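Local coordinates for TnpArep for protein (Escherichia coli, PDB 4ER8), which binds hairpin DNA of repetitive extragenic palindromes and, as a transposase with single-strand nuclease activity, catalyses cleavage and recombination of elements built from them, at a contact of chain A with DNA. Coordinates in Å, arbitrary orientation; residue numbers count along the deposited sequence, not the author numbering.

Contact 1: a contact of chain A with DNA. Residues 17, 19, 95, 160-162. With nucleotides of chain B.
Gly160, with phi 82° and psi -3°, turns its backbone carbonyl towards the unpaired bases DA3 and DG4 and accepts a hydrogen bond from each. DG4 N2, the exocyclic amine, lies 2.8 Å from Gly160 O, above the carbonyl plane. DA3 N6 comes to Gly160 O from the opposite face, at 3.0 Å and with less tilt. One oxygen thus ties two successive bases together. Thr17 O adds a weak bond from DA3 N6.

Gln95 reads the sugar edge of DG4 with both ends of its carboxamide. Gln95 NE2 gives a nearly straight bond to DG4 N3 at 3.0 Å, and N3 lies in the amide plane. Gln95 OE1 accepts from DG4 N2 at 3.1 Å. The chain runs extended, with CG anti to the backbone N (chi1 158°), and this carries the amide to the base. The same amide lies over the face of DA3, with Gln95 CD 3.5 Å from DA3 C2. A leucine in place of Gln95 would probably leave DG4 N3 without its donor and weaken the hold on this guanine. Asn19 OD1 stands near the same amine, 3.2 Å from DG4 N2.

The site is a base-reading pocket. Strand 13-19 supplies Thr17 and Asn19, the loop before strand 99-102 supplies Gln95, and the C-terminal tail supplies Gly160 to Arg162.

Contact 2: a contact of chain A with DNA. Residues 160-163. With nucleotides of chain B.
Glu161 faces the Watson-Crick edge of DG4 with its backbone carbonyl, not with its carboxylate. DG4 N1, the ring imino group, donates to Glu161 O at 2.6 Å. The donor stands above the carbonyl plane, 41° out of it. A donor at N1 beside the amine N2 suits guanine and would probably disfavour adenine.

The formal charges are turned away from the base. The Glu161 carboxylate belongs to the nickel site, which also includes the two histidines of the HUH motif, His59 and His61. Glu161 thus joins base reading to the metal site. Arg162 also sends its guanidinium away from the guanine. Its positive charge might favour DNA nearby, but it makes no salt bridge to DG4 here.

The tail lies along one face of DG4 with aliphatic groups. Arg162 CA lies off the base plane, just beyond the amine edge, 3.9 Å from DG4 C2. Ile163 CG2, anti to the carbonyl carbon, covers the rim on the O6 side, not the middle of the base. The CG1 branch, at chi1 38°, runs along the base farther off, and its CD1 end points away. The methyl carbon Ile163 CG2 ends 3.8 Å from DG4 O6, the guanine carbonyl oxygen.

Contact 3: a contact of chain A with DNA. Residues 7, 99-102. With nucleotides of chain B.
Trp99 lays one face of its six-membered ring against DT2, stacked with the planes 21° apart. Trp99 CZ2 is 3.6 Å from DT2 C4. Tyr7 covers the face of DG1 that is turned away from DT2. Its ring is canted, and a rim atom, Tyr7 CD2, lies 3.6 Å from DG1 C6. Ala102 CB packs over the centre of one tyrosine face. His101 meets DT2 with its ring edge: ND1 gives a hydrogen bond in the ring plane to DT2 O4 at 2.7 Å. His101 ND1 is also 3.0 Å from DG1 O6, so it may be shared between the bases.

Glu100 grips the Watson-Crick edge of DG1 with both carboxylate oxygens. Glu100 OE1 accepts from DG1 N1 at 2.8 Å and Glu100 OE2 from DG1 N2 at 2.7 Å, both syn and nearly straight, though somewhat out of the carboxylate plane. A bend at chi2 (-92°) sets the carboxylate there. Tyr7 N bonds to OE2 from the face opposite DG1 N2 and probably steadies it. Ala102 N donates to DG1 O6 at 2.9 Å. Glu100 O takes the N3 hydrogen of DT2.

Strand 99-102 thus fits a guanine followed by a thymine, probably selects for it, and anchors the unpaired 5' end of the REP DNA.

Contact 1: a contact of chain A with DNA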
loop_
_atom_site.group_PDB
_atom_site.type_symbol
_atom_site.label_atom_id
_atom_site.label_comp_id
_atom_site.label_asym_id
_atom_site.label_seq_id
_atom_site.Cartn_x
_atom_site.Cartn_y
_atom_site.Cartn_z
ATOM N N THR A 17 4.670 1.653 -2.398
ATOM C CA THR A 17 5.053 0.273 -2.111
ATOM C C THR A 17 5.995 0.440 -0.946
ATOM O O THR A 17 7.006 1.194 -1.025
ATOM C CB THR A 17 5.810 -0.398 -3.294
ATOM O OG1 THR A 17 4.909 -0.653 -4.390
ATOM C CG2 THR A 17 6.372 -1.752 -2.872
ATOM N N ASN A 19 8.120 -1.901 1.810
ATOM C CA ASN A 19 8.582 -3.241 2.061
ATOM C C ASN A 19 9.188 -3.354 3.423
ATOM O O ASN A 19 9.860 -2.447 3.915
ATOM C CB ASN A 19 9.646 -3.650 1.059
ATOM C CG ASN A 19 9.111 -3.803 -0.350
ATOM O OD1 ASN A 19 9.565 -3.116 -1.252
ATOM N ND2 ASN A 19 8.165 -4.715 -0.553
ATOM N N GLN A 95 12.193 -1.525 4.918
ATOM C CA GLN A 95 13.035 -0.977 3.851
ATOM C C GLN A 95 12.954 0.567 3.919
ATOM O O GLN A 95 11.876 1.147 3.982
ATOM C CB GLN A 95 12.710 -1.515 2.450
ATOM C CG GLN A 95 13.182 -0.589 1.327
ATOM C CD GLN A 95 13.273 -1.246 -0.016
ATOM O OE1 GLN A 95 12.551 -2.187 -0.312
ATOM N NE2 GLN A 95 14.160 -0.755 -0.853
ATOM N N GLY A 160 8.009 -0.875 -7.479
ATOM C CA GLY A 160 8.635 -0.868 -6.183
ATOM C C GLY A 160 8.827 -2.210 -5.511
ATOM O O GLY A 160 9.401 -2.262 -4.418
ATOM N N GLU A 161 8.353 -3.304 -6.123
ATOM C CA GLU A 161 8.591 -4.645 -5.526
ATOM C C GLU A 161 10.081 -4.940 -5.235
ATOM O O GLU A 161 10.993 -4.486 -5.961
ATOM C CB GLU A 161 7.998 -5.783 -6.357
ATOM C CG GLU A 161 6.512 -5.641 -6.758
ATOM C CD GLU A 161 5.527 -6.084 -5.700
ATOM O OE1 GLU A 161 5.901 -6.275 -4.517
ATOM O OE2 GLU A 161 4.338 -6.247 -6.043
ATOM N N ARG A 162 10.310 -5.704 -4.160
ATOM C CA ARG A 162 11.639 -6.218 -3.850
ATOM C C ARG A 162 12.168 -7.071 -5.007
ATOM O O ARG A 162 11.387 -7.739 -5.704
ATOM C CB ARG A 162 11.647 -6.959 -2.519
ATOM C CG ARG A 162 11.227 -8.372 -2.568
ATOM C CD ARG A 162 10.630 -8.822 -1.211
ATOM N NE ARG A 162 11.506 -8.495 -0.110
ATOM C CZ ARG A 162 11.106 -8.210 1.119
ATOM N NH1 ARG A 162 9.823 -8.208 1.437
ATOM N NH2 ARG A 162 12.014 -7.909 2.038
ATOM P P DA B 3 16.333 5.507 -8.714
ATOM O OP1 DA B 3 16.824 6.211 -7.528
ATOM O OP2 DA B 3 17.255 5.553 -9.854
ATOM O "O5'" DA B 3 15.842 3.996 -8.556
ATOM C "C5'" DA B 3 14.891 3.609 -7.589
ATOM C "C4'" DA B 3 15.564 3.560 -6.210
ATOM O "O4'" DA B 3 14.589 3.231 -5.197
ATOM C "C3'" DA B 3 16.698 2.584 -6.018
ATOM O "O3'" DA B 3 17.499 3.117 -5.041
ATOM C "C2'" DA B 3 15.965 1.360 -5.484
ATOM C "C1'" DA B 3 14.928 2.024 -4.569
ATOM N N9 DA B 3 13.622 1.392 -4.362
ATOM C C8 DA B 3 12.869 0.667 -5.244
ATOM N N7 DA B 3 11.724 0.267 -4.744
ATOM C C5 DA B 3 11.731 0.751 -3.444
ATOM C C6 DA B 3 10.801 0.662 -2.378
ATOM N N6 DA B 3 9.595 0.024 -2.424
ATOM N N1 DA B 3 11.143 1.303 -1.244
ATOM C C2 DA B 3 12.304 1.936 -1.186
ATOM N N3 DA B 3 13.250 2.060 -2.105
ATOM C C4 DA B 3 12.886 1.453 -3.215
ATOM P P DG B 4 18.981 2.510 -4.690
ATOM O OP1 DG B 4 19.724 3.636 -4.086
ATOM O OP2 DG B 4 19.475 1.743 -5.853
ATOM O "O5'" DG B 4 18.776 1.492 -3.484
ATOM C "C5'" DG B 4 18.177 1.877 -2.275
ATOM C "C4'" DG B 4 17.704 0.618 -1.574
ATOM O "O4'" DG B 4 16.742 -0.006 -2.465
ATOM C "C3'" DG B 4 18.761 -0.460 -1.304
ATOM O "O3'" DG B 4 18.361 -1.170 -0.167
ATOM C "C2'" DG B 4 18.642 -1.378 -2.520
ATOM C "C1'" DG B 4 17.129 -1.379 -2.688
ATOM N N9 DG B 4 16.610 -1.776 -4.012
ATOM C C8 DG B 4 17.284 -1.818 -5.207
ATOM N N7 DG B 4 16.564 -2.182 -6.228
ATOM C C5 DG B 4 15.309 -2.393 -5.674
ATOM C C6 DG B 4 14.075 -2.795 -6.292
ATOM O O6 DG B 4 13.889 -3.055 -7.506
ATOM N N1 DG B 4 12.995 -2.882 -5.393
ATOM C C2 DG B 4 13.104 -2.586 -4.074
ATOM N N2 DG B 4 11.990 -2.753 -3.356
ATOM N N3 DG B 4 14.244 -2.211 -3.476
ATOM C C4 DG B 4 15.313 -2.132 -4.327
#

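Contact 2: a contact of chain A with DNA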
loop_
_atom_site.group_PDB
_atom_site.type_symbol
_atom_site.label_atom_id
_atom_site.label_comp_id
_atom_site.label_asym_id
_atom_site.label_seq_id
_atom_site.Cartn_x
_atom_site.Cartn_y
_atom_site.Cartn_z
ATOM N N GLY A 160 8.009 -0.875 -7.479
ATOM C CA GLY A 160 8.635 -0.868 -6.183
ATOM C C GLY A 160 8.827 -2.210 -5.511
ATOM O O GLY A 160 9.401 -2.262 -4.418
ATOM N N GLU A 161 8.353 -3.304 -6.123
ATOM C CA GLU A 161 8.591 -4.645 -5.526
ATOM C C GLU A 161 10.081 -4.940 -5.235
ATOM O O GLU A 161 10.993 -4.486 -5.961
ATOM C CB GLU A 161 7.998 -5.783 -6.357
ATOM C CG GLU A 161 6.512 -5.641 -6.758
ATOM C CD GLU A 161 5.527 -6.084 -5.700
ATOM O OE1 GLU A 161 5.901 -6.275 -4.517
ATOM O OE2 GLU A 161 4.338 -6.247 -6.043
ATOM N N ARG A 162 10.310 -5.704 -4.160
ATOM C CA ARG A 162 11.639 -6.218 -3.850
ATOM C C ARG A 162 12.168 -7.071 -5.007
ATOM O O ARG A 162 11.387 -7.739 -5.704
ATOM C CB ARG A 162 11.647 -6.959 -2.519
ATOM C CG ARG A 162 11.227 -8.372 -2.568
ATOM C CD ARG A 162 10.630 -8.822 -1.211
ATOM N NE ARG A 162 11.506 -8.495 -0.110
ATOM C CZ ARG A 162 11.106 -8.210 1.119
ATOM N NH1 ARG A 162 9.823 -8.208 1.437
ATOM N NH2 ARG A 162 12.014 -7.909 2.038
ATOM N N ILE A 163 13.478 -6.977 -5.233
ATOM C CA ILE A 163 14.189 -7.782 -6.226
ATOM C C ILE A 163 13.922 -9.270 -5.976
ATOM O O ILE A 163 14.055 -9.738 -4.837
ATOM C CB ILE A 163 15.734 -7.484 -6.209
ATOM C CG1 ILE A 163 16.257 -7.260 -4.780
ATOM C CG2 ILE A 163 16.058 -6.187 -6.966
ATOM C CD1 ILE A 163 16.019 -8.442 -3.683
ATOM P P DG B 4 18.981 2.510 -4.690
ATOM O OP1 DG B 4 19.724 3.636 -4.086
ATOM O OP2 DG B 4 19.475 1.743 -5.853
ATOM O "O5'" DG B 4 18.776 1.492 -3.484
ATOM C "C5'" DG B 4 18.177 1.877 -2.275
ATOM C "C4'" DG B 4 17.704 0.618 -1.574
ATOM O "O4'" DG B 4 16.742 -0.006 -2.465
ATOM C "C3'" DG B 4 18.761 -0.460 -1.304
ATOM O "O3'" DG B 4 18.361 -1.170 -0.167
ATOM C "C2'" DG B 4 18.642 -1.378 -2.520
ATOM C "C1'" DG B 4 17.129 -1.379 -2.688
ATOM N N9 DG B 4 16.610 -1.776 -4.012
ATOM C C8 DG B 4 17.284 -1.818 -5.207
ATOM N N7 DG B 4 16.564 -2.182 -6.228
ATOM C C5 DG B 4 15.309 -2.393 -5.674
ATOM C C6 DG B 4 14.075 -2.795 -6.292
ATOM O O6 DG B 4 13.889 -3.055 -7.506
ATOM N N1 DG B 4 12.995 -2.882 -5.393
ATOM C C2 DG B 4 13.104 -2.586 -4.074
ATOM N N2 DG B 4 11.990 -2.753 -3.356
ATOM N N3 DG B 4 14.244 -2.211 -3.476
ATOM C C4 DG B 4 15.313 -2.132 -4.327
#

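Contact 3: a contact of chain A with DNA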
loop_
_atom_site.group_PDB
_atom_site.type_symbol
_atom_site.label_atom_id
_atom_site.label_comp_id
_atom_site.label_asym_id
_atom_site.label_seq_id
_atom_site.Cartn_x
_atom_site.Cartn_y
_atom_site.Cartn_z
ATOM N N TYR A 7 7.609 13.369 -6.308
ATOM C CA TYR A 7 6.805 14.152 -7.194
ATOM C C TYR A 7 5.678 14.750 -6.334
ATOM O O TYR A 7 4.716 14.072 -5.973
ATOM C CB TYR A 7 6.363 13.210 -8.298
ATOM C CG TYR A 7 5.547 13.675 -9.476
ATOM C CD1 TYR A 7 4.360 14.403 -9.305
ATOM C CD2 TYR A 7 5.877 13.226 -10.764
ATOM C CE1 TYR A 7 3.547 14.735 -10.416
ATOM C CE2 TYR A 7 5.098 13.545 -11.871
ATOM C CZ TYR A 7 3.927 14.298 -11.705
ATOM O OH TYR A 7 3.134 14.603 -12.812
ATOM N N TRP A 99 8.585 3.439 -2.427
ATOM C CA TRP A 99 8.378 3.741 -3.817
ATOM C C TRP A 99 7.135 4.591 -3.981
ATOM O O TRP A 99 6.112 4.294 -3.385
ATOM C CB TRP A 99 8.257 2.436 -4.611
ATOM C CG TRP A 99 7.802 2.621 -6.045
ATOM C CD1 TRP A 99 6.516 2.546 -6.528
ATOM C CD2 TRP A 99 8.633 2.892 -7.165
ATOM N NE1 TRP A 99 6.500 2.766 -7.881
ATOM C CE2 TRP A 99 7.786 2.999 -8.298
ATOM C CE3 TRP A 99 10.018 3.061 -7.328
ATOM C CZ2 TRP A 99 8.284 3.263 -9.586
ATOM C CZ3 TRP A 99 10.513 3.352 -8.609
ATOM C CH2 TRP A 99 9.648 3.442 -9.717
ATOM N N GLU A 100 7.231 5.643 -4.804
ATOM C CA GLU A 100 6.133 6.593 -5.040
ATOM C C GLU A 100 5.920 6.801 -6.513
ATOM O O GLU A 100 6.884 7.047 -7.278
ATOM C CB GLU A 100 6.438 7.960 -4.450
ATOM C CG GLU A 100 5.510 9.140 -4.997
ATOM C CD GLU A 100 6.104 9.863 -6.214
ATOM O OE1 GLU A 100 5.494 9.891 -7.318
ATOM O OE2 GLU A 100 7.220 10.389 -6.061
ATOM N N HIS A 101 4.661 6.751 -6.929
ATOM C CA HIS A 101 4.346 7.070 -8.297
ATOM C C HIS A 101 3.038 7.828 -8.407
ATOM O O HIS A 101 1.974 7.385 -7.901
ATOM C CB HIS A 101 4.338 5.819 -9.180
ATOM C CG HIS A 101 3.652 6.023 -10.500
ATOM N ND1 HIS A 101 4.292 6.574 -11.595
ATOM C CD2 HIS A 101 2.375 5.775 -10.890
ATOM C CE1 HIS A 101 3.436 6.655 -12.600
ATOM N NE2 HIS A 101 2.271 6.162 -12.204
ATOM N N ALA A 102 3.131 8.971 -9.073
ATOM C CA ALA A 102 2.011 9.881 -9.228
ATOM C C ALA A 102 1.057 9.395 -10.319
ATOM O O ALA A 102 1.487 9.205 -11.489
ATOM C CB ALA A 102 2.537 11.211 -9.591
ATOM O "O5'" DG B 1 9.519 10.069 -16.967
ATOM C "C5'" DG B 1 10.927 10.436 -16.876
ATOM C "C4'" DG B 1 11.449 10.577 -15.460
ATOM O "O4'" DG B 1 10.492 11.340 -14.613
ATOM C "C3'" DG B 1 11.625 9.246 -14.735
ATOM O "O3'" DG B 1 12.781 8.577 -15.162
ATOM C "C2'" DG B 1 11.704 9.781 -13.300
ATOM C "C1'" DG B 1 10.634 10.883 -13.285
ATOM N N9 DG B 1 9.299 10.460 -12.978
ATOM C C8 DG B 1 8.332 10.153 -13.915
ATOM N N7 DG B 1 7.183 9.785 -13.345
ATOM C C5 DG B 1 7.388 9.897 -11.970
ATOM C C6 DG B 1 6.493 9.674 -10.898
ATOM O O6 DG B 1 5.303 9.307 -10.996
ATOM N N1 DG B 1 7.075 9.896 -9.627
ATOM C C2 DG B 1 8.385 10.294 -9.493
ATOM N N2 DG B 1 8.804 10.444 -8.239
ATOM N N3 DG B 1 9.246 10.517 -10.509
ATOM C C4 DG B 1 8.692 10.298 -11.721
ATOM P P DT B 2 13.163 7.072 -14.693
ATOM O OP1 DT B 2 14.494 6.721 -15.269
ATOM O OP2 DT B 2 12.029 6.154 -14.925
ATOM O "O5'" DT B 2 13.399 7.217 -13.130
ATOM C "C5'" DT B 2 14.619 7.639 -12.574
ATOM C "C4'" DT B 2 14.408 7.522 -11.066
ATOM O "O4'" DT B 2 13.034 7.929 -10.807
ATOM C "C3'" DT B 2 14.551 6.109 -10.496
ATOM O "O3'" DT B 2 15.015 6.234 -9.205
ATOM C "C2'" DT B 2 13.103 5.680 -10.382
ATOM C "C1'" DT B 2 12.390 6.972 -10.012
ATOM N N1 DT B 2 10.906 6.921 -10.235
ATOM C C2 DT B 2 10.039 7.083 -9.163
ATOM O O2 DT B 2 10.384 7.309 -8.027
ATOM N N3 DT B 2 8.699 6.998 -9.442
ATOM C C4 DT B 2 8.107 6.731 -10.657
ATOM O O4 DT B 2 6.869 6.644 -10.788
ATOM C C5 DT B 2 9.042 6.551 -11.752
ATOM C C7 DT B 2 8.498 6.278 -13.155
ATOM C C6 DT B 2 10.376 6.656 -11.486
#

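Contact 1 and contact 2 are parts of one site. Their C-alpha centres are about 4 Å apart, and they share Gly160, Glu161 and Arg162 as well as nucleotide DG4. Contact 3 is separate, with its centre about 12 Å from that of contact 1 and about 14 Å from that of contact 2. It uses strand 99-102 and the N-terminal segment. Together the contacts follow four successive unpaired nucleotides, G-T-A-G, across the monomer. Segments distant in sequence each read part of this stretch, which probably serves as the guide sequence. Through Glu161, the reading of DG4 is tied to the metal site.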